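Local coordinates for cadherin-related family member 2 (Mus musculus, PDB 5CYX), which probably forms calcium-dependent heterophilic adhesion complexes with CDHR5 on adjacent microvilli, thereby controlling how microvilli pack at the apical epithelial membrane, at residues Ser49-Asn54 and Phe74-Ser79; Leu66-Val71 and Lys132-Ala137; Phe125-Glu130 and Leu183-Cys188; Thr151-Asn156 and Leu168-Ser173; Asn156-Arg159 and Ser165-Leu168. All blocks are in the same frame, centred on the assembly; numbering follows the deposited sequence.

Contact 1: Ser49-Asn54 and Phe74-Ser79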
# COMPACT_ATOMS: atom_id res chain seq x y z
N SER A 49 18.41 -47.80 -4.83
CA SER A 49 19.69 -47.08 -4.86
C SER A 49 19.75 -45.87 -3.93
O SER A 49 20.79 -45.28 -3.75
CB SER A 49 20.02 -46.63 -6.29
OG SER A 49 19.04 -45.71 -6.74
N TYR A 50 18.62 -45.48 -3.34
CA TYR A 50 18.64 -44.48 -2.31
C TYR A 50 19.31 -44.97 -1.03
O TYR A 50 19.71 -44.14 -0.21
CB TYR A 50 17.20 -44.04 -1.94
CG TYR A 50 16.63 -43.02 -2.86
CD1 TYR A 50 17.00 -41.69 -2.75
CD2 TYR A 50 15.73 -43.37 -3.85
CE1 TYR A 50 16.48 -40.71 -3.60
CE2 TYR A 50 15.20 -42.41 -4.70
CZ TYR A 50 15.57 -41.08 -4.56
OH TYR A 50 15.01 -40.13 -5.38
N PHE A 51 19.39 -46.29 -0.83
CA PHE A 51 19.98 -46.82 0.39
C PHE A 51 21.04 -47.87 0.16
O PHE A 51 21.10 -48.48 -0.89
CB PHE A 51 18.91 -47.39 1.26
CG PHE A 51 17.84 -46.38 1.60
CD1 PHE A 51 18.11 -45.34 2.47
CD2 PHE A 51 16.57 -46.45 1.01
CE1 PHE A 51 17.13 -44.39 2.79
CE2 PHE A 51 15.59 -45.52 1.30
CZ PHE A 51 15.87 -44.48 2.21
N SER A 52 21.89 -48.01 1.16
CA SER A 52 22.94 -49.00 1.22
C SER A 52 22.72 -49.73 2.52
O SER A 52 22.78 -49.10 3.58
CB SER A 52 24.29 -48.29 1.26
OG SER A 52 25.31 -49.17 1.69
N VAL A 53 22.45 -51.03 2.46
CA VAL A 53 22.12 -51.83 3.67
C VAL A 53 23.28 -52.74 4.08
O VAL A 53 23.88 -53.41 3.24
CB VAL A 53 20.92 -52.74 3.40
CG1 VAL A 53 20.54 -53.51 4.66
CG2 VAL A 53 19.74 -51.91 2.91
N ASN A 54 23.59 -52.79 5.36
CA ASN A 54 24.48 -53.82 5.86
C ASN A 54 23.61 -55.07 6.14
O ASN A 54 22.75 -55.08 7.04
CB ASN A 54 25.26 -53.33 7.07
CG ASN A 54 26.24 -54.37 7.58
OD1 ASN A 54 25.90 -55.56 7.70
ND2 ASN A 54 27.44 -53.93 7.90
N PHE A 74 8.57 -41.86 -1.77
CA PHE A 74 8.75 -43.01 -2.63
C PHE A 74 8.69 -44.30 -1.80
O PHE A 74 8.80 -44.24 -0.59
CB PHE A 74 10.07 -42.92 -3.42
CG PHE A 74 11.29 -42.85 -2.53
CD1 PHE A 74 11.76 -41.63 -2.07
CD2 PHE A 74 11.95 -44.00 -2.14
CE1 PHE A 74 12.88 -41.56 -1.24
CE2 PHE A 74 13.08 -43.94 -1.33
CZ PHE A 74 13.53 -42.71 -0.86
N LYS A 75 8.45 -45.42 -2.45
CA LYS A 75 8.39 -46.75 -1.80
C LYS A 75 9.70 -47.53 -1.91
O LYS A 75 10.42 -47.47 -2.94
CB LYS A 75 7.34 -47.65 -2.47
CG LYS A 75 5.94 -47.26 -2.17
CD LYS A 75 4.92 -48.20 -2.84
CE LYS A 75 3.51 -47.60 -2.74
NZ LYS A 75 3.26 -46.87 -1.44
N ILE A 76 9.94 -48.35 -0.90
CA ILE A 76 11.02 -49.33 -0.96
C ILE A 76 10.49 -50.69 -0.55
O ILE A 76 9.49 -50.78 0.12
CB ILE A 76 12.21 -48.93 -0.05
CG1 ILE A 76 11.73 -48.60 1.36
CG2 ILE A 76 12.92 -47.75 -0.65
CD1 ILE A 76 12.85 -48.38 2.38
N THR A 77 11.17 -51.73 -0.97
CA THR A 77 10.89 -53.07 -0.51
C THR A 77 12.05 -53.50 0.41
O THR A 77 13.23 -53.48 0.00
CB THR A 77 10.68 -54.04 -1.71
OG1 THR A 77 9.56 -53.59 -2.49
CG2 THR A 77 10.40 -55.46 -1.24
N ILE A 78 11.70 -53.86 1.63
CA ILE A 78 12.61 -54.41 2.58
C ILE A 78 12.39 -55.92 2.67
O ILE A 78 11.26 -56.39 2.67
CB ILE A 78 12.40 -53.77 3.97
CG1 ILE A 78 12.76 -52.29 3.91
CG2 ILE A 78 13.27 -54.48 5.01
CD1 ILE A 78 12.11 -51.46 4.99
N SER A 79 13.49 -56.65 2.80
CA SER A 79 13.47 -58.11 2.85
C SER A 79 14.28 -58.62 4.03
O SER A 79 15.28 -58.01 4.41
CB SER A 79 14.05 -58.65 1.57
OG SER A 79 15.42 -58.26 1.47

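Contact 2: Leu66-Val71 and Lys132-Ala137. With CA (calcium ion), chain C; CA (calcium ion), chain D; CA (calcium ion), chain B.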
# COMPACT_ATOMS: atom_id res chain seq x y z
N LEU A 66 18.52 -37.06 -1.15
CA LEU A 66 17.12 -36.84 -1.08
C LEU A 66 16.84 -35.43 -1.53
O LEU A 66 17.67 -34.54 -1.32
CB LEU A 66 16.66 -36.93 0.39
CG LEU A 66 16.74 -38.29 1.07
CD1 LEU A 66 16.26 -38.18 2.51
CD2 LEU A 66 15.91 -39.33 0.34
N ASP A 67 15.66 -35.20 -2.09
CA ASP A 67 15.32 -33.89 -2.62
C ASP A 67 13.81 -33.77 -2.70
O ASP A 67 13.17 -34.33 -3.59
CB ASP A 67 15.96 -33.68 -4.04
CG ASP A 67 15.69 -32.28 -4.59
OD1 ASP A 67 15.31 -31.35 -3.84
OD2 ASP A 67 15.78 -32.09 -5.79
N PHE A 68 13.25 -33.05 -1.74
CA PHE A 68 11.84 -32.86 -1.65
C PHE A 68 11.28 -32.24 -2.91
O PHE A 68 10.19 -32.61 -3.34
CB PHE A 68 11.51 -31.94 -0.48
CG PHE A 68 10.05 -31.67 -0.34
CD1 PHE A 68 9.23 -32.62 0.25
CD2 PHE A 68 9.49 -30.48 -0.80
CE1 PHE A 68 7.87 -32.36 0.41
CE2 PHE A 68 8.14 -30.23 -0.66
CZ PHE A 68 7.34 -31.18 -0.08
N GLU A 69 12.02 -31.30 -3.49
CA GLU A 69 11.53 -30.58 -4.66
C GLU A 69 11.26 -31.48 -5.89
O GLU A 69 10.38 -31.14 -6.70
CB GLU A 69 12.49 -29.45 -5.05
CG GLU A 69 12.33 -28.20 -4.22
CD GLU A 69 12.63 -28.38 -2.71
OE1 GLU A 69 13.68 -28.87 -2.30
OE2 GLU A 69 11.82 -28.04 -1.89
N THR A 70 11.95 -32.62 -6.00
CA THR A 70 11.70 -33.59 -7.11
C THR A 70 11.02 -34.89 -6.68
O THR A 70 10.14 -35.36 -7.39
CB THR A 70 12.99 -33.98 -7.83
OG1 THR A 70 14.09 -33.68 -6.99
CG2 THR A 70 13.16 -33.20 -9.11
N VAL A 71 11.44 -35.49 -5.57
CA VAL A 71 10.86 -36.76 -5.12
C VAL A 71 10.42 -36.63 -3.65
O VAL A 71 11.16 -36.96 -2.72
CB VAL A 71 11.80 -37.95 -5.35
CG1 VAL A 71 11.06 -39.24 -4.99
CG2 VAL A 71 12.26 -38.04 -6.82
N LYS A 132 11.58 -22.11 -4.50
CA LYS A 132 11.01 -23.45 -4.72
C LYS A 132 10.60 -24.22 -3.48
O LYS A 132 9.91 -25.22 -3.60
CB LYS A 132 11.96 -24.29 -5.54
CG LYS A 132 12.12 -23.72 -6.93
CD LYS A 132 11.93 -24.79 -7.99
CE LYS A 132 13.17 -25.69 -8.11
NZ LYS A 132 12.80 -27.09 -8.52
N ASP A 133 11.00 -23.78 -2.28
CA ASP A 133 10.61 -24.50 -1.09
C ASP A 133 9.10 -24.26 -0.86
O ASP A 133 8.49 -23.42 -1.52
CB ASP A 133 11.46 -24.12 0.14
CG ASP A 133 12.97 -24.33 -0.13
OD1 ASP A 133 13.34 -25.42 -0.64
OD2 ASP A 133 13.69 -23.35 0.08
N THR A 134 8.55 -25.02 0.08
CA THR A 134 7.12 -24.98 0.42
C THR A 134 6.95 -24.47 1.86
O THR A 134 7.82 -24.68 2.70
CB THR A 134 6.57 -26.41 0.32
OG1 THR A 134 6.68 -26.89 -1.04
CG2 THR A 134 5.06 -26.48 0.77
N GLY A 135 5.83 -23.83 2.18
CA GLY A 135 5.66 -23.26 3.50
C GLY A 135 6.45 -21.96 3.63
O GLY A 135 6.76 -21.30 2.62
N THR A 136 6.72 -21.56 4.87
CA THR A 136 7.37 -20.26 5.08
C THR A 136 8.74 -20.27 4.43
O THR A 136 9.26 -19.23 4.09
CB THR A 136 7.50 -19.88 6.57
OG1 THR A 136 8.27 -20.88 7.22
CG2 THR A 136 6.06 -19.83 7.24
N ALA A 137 9.33 -21.44 4.28
CA ALA A 137 10.59 -21.54 3.55
C ALA A 137 10.47 -21.14 2.10
O ALA A 137 11.51 -20.91 1.40
CB ALA A 137 11.11 -22.95 3.62
CA CA C . 13.38 -27.68 0.05
CA CA D . 13.68 -21.07 0.56
CA CA B . 15.91 -29.83 -2.20
O HOH W 1 9.16 -27.51 -2.39
O HOH W 2 16.86 -28.29 -3.86

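Contact 3: Phe125-Glu130 and Leu183-Cys188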
# COMPACT_ATOMS: atom_id res chain seq x y z
N PHE A 125 7.05 0.16 -10.18
CA PHE A 125 7.60 -1.01 -10.84
C PHE A 125 7.37 -2.19 -9.94
O PHE A 125 7.37 -2.04 -8.67
CB PHE A 125 9.13 -0.87 -11.05
CG PHE A 125 9.68 -1.81 -12.11
CD1 PHE A 125 9.30 -1.65 -13.44
CD2 PHE A 125 10.54 -2.87 -11.77
CE1 PHE A 125 9.78 -2.53 -14.43
CE2 PHE A 125 11.03 -3.73 -12.76
CZ PHE A 125 10.62 -3.58 -14.08
N SER A 126 7.26 -3.36 -10.55
CA SER A 126 7.05 -4.59 -9.81
C SER A 126 8.11 -5.63 -10.16
O SER A 126 8.47 -5.78 -11.31
CB SER A 126 5.63 -5.11 -10.08
OG SER A 126 4.70 -4.20 -9.49
N VAL A 127 8.67 -6.27 -9.14
CA VAL A 127 9.54 -7.42 -9.35
C VAL A 127 8.90 -8.70 -8.78
O VAL A 127 8.00 -8.65 -7.93
CB VAL A 127 10.94 -7.17 -8.76
CG1 VAL A 127 11.64 -6.07 -9.55
CG2 VAL A 127 10.87 -6.79 -7.27
N LEU A 128 9.36 -9.85 -9.25
CA LEU A 128 8.87 -11.14 -8.75
C LEU A 128 10.03 -12.07 -8.49
O LEU A 128 10.83 -12.34 -9.39
CB LEU A 128 7.94 -11.78 -9.79
CG LEU A 128 7.22 -13.05 -9.32
CD1 LEU A 128 6.33 -12.77 -8.10
CD2 LEU A 128 6.44 -13.65 -10.49
N ALA A 129 10.13 -12.56 -7.26
CA ALA A 129 11.09 -13.63 -6.99
C ALA A 129 10.32 -14.86 -6.60
O ALA A 129 9.25 -14.75 -6.02
CB ALA A 129 12.11 -13.25 -5.95
N GLU A 130 10.85 -16.02 -6.95
CA GLU A 130 10.20 -17.28 -6.60
C GLU A 130 11.21 -18.12 -5.85
O GLU A 130 12.40 -18.05 -6.12
CB GLU A 130 9.74 -18.01 -7.88
CG GLU A 130 8.60 -17.26 -8.53
CD GLU A 130 8.29 -17.75 -9.92
OE1 GLU A 130 9.25 -17.92 -10.75
OE2 GLU A 130 7.09 -17.95 -10.18
N LEU A 183 17.74 1.78 -7.30
CA LEU A 183 17.35 1.07 -6.10
C LEU A 183 18.03 -0.28 -6.16
O LEU A 183 17.99 -0.94 -7.21
CB LEU A 183 15.84 0.85 -6.09
CG LEU A 183 14.88 1.96 -5.78
CD1 LEU A 183 14.94 3.10 -6.76
CD2 LEU A 183 13.48 1.36 -5.78
N GLU A 184 18.61 -0.69 -5.04
CA GLU A 184 19.07 -2.04 -4.85
C GLU A 184 18.05 -2.80 -3.98
O GLU A 184 17.72 -2.33 -2.91
CB GLU A 184 20.43 -2.04 -4.17
CG GLU A 184 20.88 -3.40 -3.72
CD GLU A 184 22.26 -3.39 -3.11
OE1 GLU A 184 22.94 -2.34 -3.09
OE2 GLU A 184 22.68 -4.48 -2.71
N LEU A 185 17.62 -3.99 -4.42
CA LEU A 185 16.65 -4.82 -3.64
C LEU A 185 17.20 -6.18 -3.33
O LEU A 185 18.18 -6.64 -3.96
CB LEU A 185 15.35 -5.07 -4.41
CG LEU A 185 14.86 -4.00 -5.35
CD1 LEU A 185 13.59 -4.51 -6.05
CD2 LEU A 185 14.55 -2.73 -4.60
N LYS A 186 16.58 -6.83 -2.37
CA LYS A 186 16.69 -8.28 -2.24
C LYS A 186 15.36 -8.93 -1.86
O LYS A 186 14.40 -8.24 -1.53
CB LYS A 186 17.80 -8.72 -1.28
CG LYS A 186 17.58 -8.26 0.15
CD LYS A 186 18.59 -8.86 1.13
CE LYS A 186 18.11 -8.57 2.57
NZ LYS A 186 19.11 -8.84 3.64
N ALA A 187 15.31 -10.24 -1.99
CA ALA A 187 14.17 -11.03 -1.63
C ALA A 187 14.68 -12.10 -0.69
O ALA A 187 15.68 -12.72 -1.01
CB ALA A 187 13.50 -11.64 -2.88
N CYS A 188 14.02 -12.28 0.45
CA CYS A 188 14.30 -13.40 1.34
C CYS A 188 13.05 -14.25 1.50
O CYS A 188 11.93 -13.80 1.23
CB CYS A 188 14.78 -12.93 2.72
SG CYS A 188 16.18 -11.78 2.61

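Contact 4: Thr151-Asn156 and Leu168-Ser173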
# COMPACT_ATOMS: atom_id res chain seq x y z
N THR A 151 19.93 10.35 0.11
CA THR A 151 19.60 11.51 0.94
C THR A 151 18.42 11.10 1.84
O THR A 151 17.73 10.11 1.54
CB THR A 151 19.21 12.73 0.07
OG1 THR A 151 18.08 12.39 -0.77
CG2 THR A 151 20.37 13.17 -0.83
N ALA A 152 18.20 11.82 2.94
CA ALA A 152 17.01 11.60 3.79
C ALA A 152 15.75 11.47 2.91
O ALA A 152 14.88 10.58 3.11
CB ALA A 152 16.85 12.74 4.79
N ASN A 153 15.69 12.35 1.91
CA ASN A 153 14.57 12.39 0.99
C ASN A 153 14.51 11.20 -0.01
O ASN A 153 13.42 10.72 -0.31
CB ASN A 153 14.57 13.76 0.27
CG ASN A 153 13.66 13.78 -0.93
OD1 ASN A 153 12.48 13.36 -0.87
ND2 ASN A 153 14.20 14.26 -2.05
N SER A 154 15.64 10.74 -0.53
CA SER A 154 15.63 9.62 -1.49
C SER A 154 15.20 8.31 -0.77
O SER A 154 14.42 7.51 -1.30
CB SER A 154 16.97 9.48 -2.23
OG SER A 154 18.06 9.07 -1.39
N ASN A 155 15.66 8.15 0.47
CA ASN A 155 15.27 6.99 1.29
C ASN A 155 13.81 6.99 1.80
O ASN A 155 13.35 5.99 2.35
CB ASN A 155 16.25 6.86 2.46
CG ASN A 155 17.65 6.47 1.98
OD1 ASN A 155 17.93 5.29 1.74
ND2 ASN A 155 18.50 7.47 1.75
N ASN A 156 13.11 8.11 1.70
CA ASN A 156 11.68 8.22 2.02
C ASN A 156 10.78 8.03 0.76
O ASN A 156 9.57 7.97 0.89
CB ASN A 156 11.41 9.63 2.51
CG ASN A 156 10.00 9.78 3.10
OD1 ASN A 156 9.61 8.96 3.90
ND2 ASN A 156 9.26 10.80 2.69
N LEU A 168 5.47 4.53 -4.92
CA LEU A 168 5.89 5.87 -4.65
C LEU A 168 5.28 6.41 -3.36
O LEU A 168 4.03 6.39 -3.23
CB LEU A 168 5.47 6.75 -5.77
CG LEU A 168 6.02 8.15 -5.69
CD1 LEU A 168 7.53 8.21 -6.00
CD2 LEU A 168 5.21 9.04 -6.60
N ASN A 169 6.16 6.88 -2.46
CA ASN A 169 5.80 7.36 -1.13
C ASN A 169 5.95 8.85 -0.88
O ASN A 169 5.52 9.32 0.13
CB ASN A 169 6.63 6.57 -0.10
CG ASN A 169 6.21 6.83 1.29
OD1 ASN A 169 5.08 6.45 1.74
ND2 ASN A 169 7.12 7.50 2.04
N ASP A 170 6.59 9.59 -1.78
CA ASP A 170 6.72 11.03 -1.70
C ASP A 170 6.81 11.53 -3.15
O ASP A 170 6.85 10.72 -4.05
CB ASP A 170 8.03 11.32 -0.94
CG ASP A 170 8.11 12.72 -0.33
OD1 ASP A 170 7.31 13.62 -0.63
OD2 ASP A 170 9.05 12.94 0.45
N THR A 171 6.83 12.85 -3.35
CA THR A 171 6.62 13.45 -4.66
C THR A 171 7.97 13.56 -5.34
O THR A 171 9.01 13.75 -4.67
CB THR A 171 6.12 14.90 -4.54
OG1 THR A 171 7.00 15.56 -3.62
CG2 THR A 171 4.70 15.00 -3.97
N LEU A 172 7.96 13.44 -6.64
CA LEU A 172 9.20 13.47 -7.41
C LEU A 172 9.50 14.89 -7.86
O LEU A 172 8.61 15.70 -7.95
CB LEU A 172 9.05 12.60 -8.68
CG LEU A 172 8.70 11.13 -8.47
CD1 LEU A 172 8.20 10.37 -9.69
CD2 LEU A 172 9.90 10.42 -7.92
N SER A 173 10.75 15.18 -8.25
CA SER A 173 11.06 16.41 -9.01
C SER A 173 12.33 16.24 -9.84
O SER A 173 13.41 16.14 -9.26
CB SER A 173 11.25 17.64 -8.09
OG SER A 173 11.54 18.79 -8.90
O HOH W 3 6.60 8.85 4.33

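Contact 5: Asn156-Arg159 and Ser165-Leu168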
# COMPACT_ATOMS: atom_id res chain seq x y z
N ASN A 156 13.11 8.11 1.70
CA ASN A 156 11.68 8.22 2.02
C ASN A 156 10.78 8.03 0.76
O ASN A 156 9.57 7.97 0.89
CB ASN A 156 11.41 9.63 2.51
CG ASN A 156 10.00 9.78 3.10
OD1 ASN A 156 9.61 8.96 3.90
ND2 ASN A 156 9.26 10.80 2.69
N LEU A 157 11.39 8.05 -0.40
CA LEU A 157 10.72 8.22 -1.68
C LEU A 157 9.99 6.97 -2.17
O LEU A 157 8.99 7.08 -2.89
CB LEU A 157 11.77 8.62 -2.76
CG LEU A 157 11.34 9.34 -4.02
CD1 LEU A 157 10.30 10.42 -3.84
CD2 LEU A 157 12.57 9.96 -4.67
N PHE A 158 10.48 5.79 -1.81
CA PHE A 158 10.01 4.56 -2.39
C PHE A 158 9.86 3.55 -1.31
O PHE A 158 10.60 3.56 -0.38
CB PHE A 158 10.97 3.98 -3.41
CG PHE A 158 11.26 4.88 -4.54
CD1 PHE A 158 10.30 5.09 -5.55
CD2 PHE A 158 12.54 5.45 -4.70
CE1 PHE A 158 10.59 5.87 -6.65
CE2 PHE A 158 12.80 6.27 -5.78
CZ PHE A 158 11.83 6.47 -6.76
N ARG A 159 8.90 2.65 -1.48
CA ARG A 159 8.68 1.60 -0.52
C ARG A 159 8.19 0.35 -1.23
O ARG A 159 7.56 0.46 -2.26
CB ARG A 159 7.68 2.05 0.52
CG ARG A 159 6.30 2.48 -0.02
CD ARG A 159 5.49 3.09 1.17
NE ARG A 159 4.16 3.59 0.81
CZ ARG A 159 3.08 2.83 0.52
NH1 ARG A 159 3.16 1.51 0.50
NH2 ARG A 159 1.91 3.40 0.24
N SER A 165 5.72 -5.12 -5.56
CA SER A 165 5.48 -3.78 -6.09
C SER A 165 6.15 -2.68 -5.27
O SER A 165 5.91 -2.58 -4.05
CB SER A 165 4.00 -3.48 -6.19
OG SER A 165 3.47 -4.17 -7.29
N ILE A 166 6.91 -1.84 -5.97
CA ILE A 166 7.56 -0.66 -5.44
C ILE A 166 6.55 0.47 -5.63
O ILE A 166 6.05 0.70 -6.75
CB ILE A 166 8.87 -0.35 -6.25
CG1 ILE A 166 9.81 -1.54 -6.12
CG2 ILE A 166 9.55 0.94 -5.81
CD1 ILE A 166 11.06 -1.39 -6.99
N VAL A 167 6.20 1.11 -4.51
CA VAL A 167 5.22 2.18 -4.48
C VAL A 167 5.89 3.50 -4.20
O VAL A 167 6.71 3.58 -3.27
CB VAL A 167 4.15 1.94 -3.40
CG1 VAL A 167 3.26 3.14 -3.30
CG2 VAL A 167 3.33 0.71 -3.79
N LEU A 168 5.47 4.53 -4.92
CA LEU A 168 5.89 5.87 -4.65
C LEU A 168 5.28 6.41 -3.36
O LEU A 168 4.03 6.39 -3.23
CB LEU A 168 5.47 6.75 -5.77
CG LEU A 168 6.02 8.15 -5.69
CD1 LEU A 168 7.53 8.21 -6.00
CD2 LEU A 168 5.21 9.04 -6.60

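Contact 1: Ser49-Asn54 and Phe74-Ser79
Y50 and F51 meet F74 and I76 across the interior of the first cadherin repeat, a Greek-key beta sandwich. Residues 51-53 form an outermost strand of its three-stranded sheet, and 74-79 lie within the strand 73-81 of the facing sheet. No hydrogen bond crosses between the segments, so the joint is aromatic and apolar.

The aromatic part is an offset stack. The rings of Y50 and F74 have centroids 4.3 Å apart and planes inclined by 19°. F74 CZ sits over one face of the Y50 ring, displaced toward the rim, with CZ 3.7 Å from Y50 CG; the reverse face contact brings Y50 CD2 to 3.7 Å from F74 CE2. F74 reaches this position because its CG lies between the backbone N and the carbonyl carbon (chi1 60°). L66 and V71 also pack against Y50. Replacing Y50 with an alanine would probably strip F74 of its stacking partner and open a gap beside L66 and V71.

The apolar part centres on F51. One face of its ring rests on Y50 CB, 3.8 Å from the ring plane, and I43, V60 and L62 add further packing. Its CE2 comes in at the edge of the F74 ring, 4.0 Å from F74 CE2. The same F51 CE2 lies 4.0 Å from I76 CG2, a methyl in the plane of the F51 ring at its edge.

Contact 2: Leu66-Val71 and Lys132-Ala137
E69 and D133 turn their carboxylates toward a shared calcium ion in the linker between the first and second cadherin repeats, the three-calcium junction characteristic of the family. D67 and E69 belong to the DXE motif of the first repeat, while D133 closes the DXD motif of the second.

The two carboxylate planes stand 77° apart. E69 grips the shared ion, the calcium ion of chain C, with both oxygens, OE1 at 2.7 Å and OE2 at 2.5 Å. A bend at chi2 (63°) turns the carboxylate to the ions, and OE1 is shared with a second one, the calcium ion of chain B, which D67 OD1 binds as well. D133 meets the shared ion from the second repeat, its OD1 2.4 Å from the calcium ion of chain C. E69 OE2 and D133 OD1 are therefore only 3.3 Å apart without a hydrogen bond; the shared cation probably offsets their repulsion. E18, D97, R98 and D100 complete the site of this ion.

A water joins the loops beside the ions. It donates to E69 OE2 and to K132 O (2.7 Å from the water oxygen) and accepts from T134 OG1. The F68 ring lies across T134 at about a right angle, its edge turned to the hydroxyl, with CE2 3.7 Å from T134 OG1. P198 of the third subunit packs on both F68 and T134. The other carboxylate oxygen of D133, OD2, is 2.3 Å from the calcium ion of chain D, which also binds A137 O.

Contact 3: Phe125-Glu130 and Leu183-Cys188
V127 and L185 reach toward each other tip to tip, V127 CG2 lying 3.8 Å from L185 CD1, and two residues along A129 meets A187 methyl to methyl, with CB atoms 3.7 Å apart. These two pairs make up the first shell. Both belong to the core of the second cadherin repeat: segment 125-130 runs on from the strand 123-126 of one sheet, and 183-188 lies in the strand 180-189 of the other.

The backbones are closer at the alanine pair, consistent with its smaller side chains. CA atoms are 6.7 Å apart at A129 and A187, against 9.5 Å between the CA atoms of V127 and L185. V127 presents the methyl that lies between its backbone N and carbonyl carbon (chi1 -67°, measured to CG1). L185 has a chi1 of -32°, displaced from the usual staggered value; with chi2 near 180°, this directs CD1 at V127.

A second shell holds these groups in place. F105 packs on both alanines, F110 on V127 and V206 on L185. Polar bonds fix the chains outside the apolar patch: A129 N bonds to Y142 OH, A187 N to S203 OG, and the backbone of V127 pairs with G164. A disulfide from C188 to C202 ties the end of segment 183-188.

With no polar atom bonded across it, this small interface (116 Å²) depends on shape and burial, and its attraction is dispersive and hydrophobic.

Contact 4: Thr151-Asn156 and Leu168-Ser173
N169 ND2 gives one hydrogen to N156 O at 2.7 Å in a bond that is nearly straight (170°) and lies in the carbonyl plane. It also donates to a water, which in turn donates to N156 OD1, so the backbone and side chain of N156 are both tied to one amide. The two amide planes are nearly perpendicular. N169 OD1 faces other partners, R159 NE and V123 N of the second subunit.

N156 uses its other amide atom on D170. Its ND2 meets D170 OD2 at 3.1 Å from above the carboxylate plane, in a bent bond of 143°. With CG anti to the backbone N (chi1 -170°), the N156 side chain carries ND2 to D170 OD2 and OD1 to the water shared with N169. D170 OD1 accepts from its neighbour's backbone, T171 N, at 2.9 Å. An alanine in place of D170 would probably leave N156 ND2 and T171 N without these acceptors, and the N156 amide freer to turn.

Residues 152-156 have helical backbone angles. T151 OG1 accepts from S154 N at 3.0 Å, an ST motif that opens this helix-like loop between strands 140-148 and 158-160 of the second cadherin repeat.

Contact 5: Asn156-Arg159 and Ser165-Leu168
A beta hairpin of the second cadherin repeat pairs F158 with L168 and R159 with V167 in antiparallel register, the touching parts running 157° apart end to end. R159 and V167 form the hydrogen-bonded pair, F158 and L168 the non-hydrogen-bonded one. V167 N donates to R159 O at 2.7 Å, nearly along the C=O axis, and R159 N donates to V167 O at 3.0 Å.

R159 and V167 point to the same face of the sheet and lie side by side, with CG1 of the valine 3.8 Å from the plane of the R159 guanidinium and over its centre. A chi1 of 58° followed by an extended chain carries the arginine alongside V167. Its NH2 bonds to G121 O of the second subunit.

The opposite face of the hairpin turns into the beta sandwich, where F158, I166 and L168 join the core. F158 CE1 is 3.9 Å from L168 CD1, approached obliquely, and F158 CB is 4.1 Å from I166 CG2. L157 runs beside L168, its CD1 4.2 Å from L168 CD1, while its CG rests against one face of the F158 ring. Y181, in the strand 180-189 of the facing sheet, meets the F158 ring edge-to-face.

Overall arrangement
From the N terminus, contact 1 closes a loop within the first repeat, joining its two sheets. Contact 2 opens inside that loop, at 66-71, and closes in the second repeat, so the two cross; F74 packing on L66 connects the first core to the calcium linker. Contact 3 crosses contact 2 in turn, its 125-130 segment adjoining 132-137, and joins the two sheets of the second repeat. Contacts 4 and 5 nest inside its loop and share N156 and L168: contact 5 is the hairpin, contact 4 the polar loops at its open end. F125 O to I166 N links contacts 3 and 5. Contacts 1 and 4 lie about 61 Å apart, centre to centre.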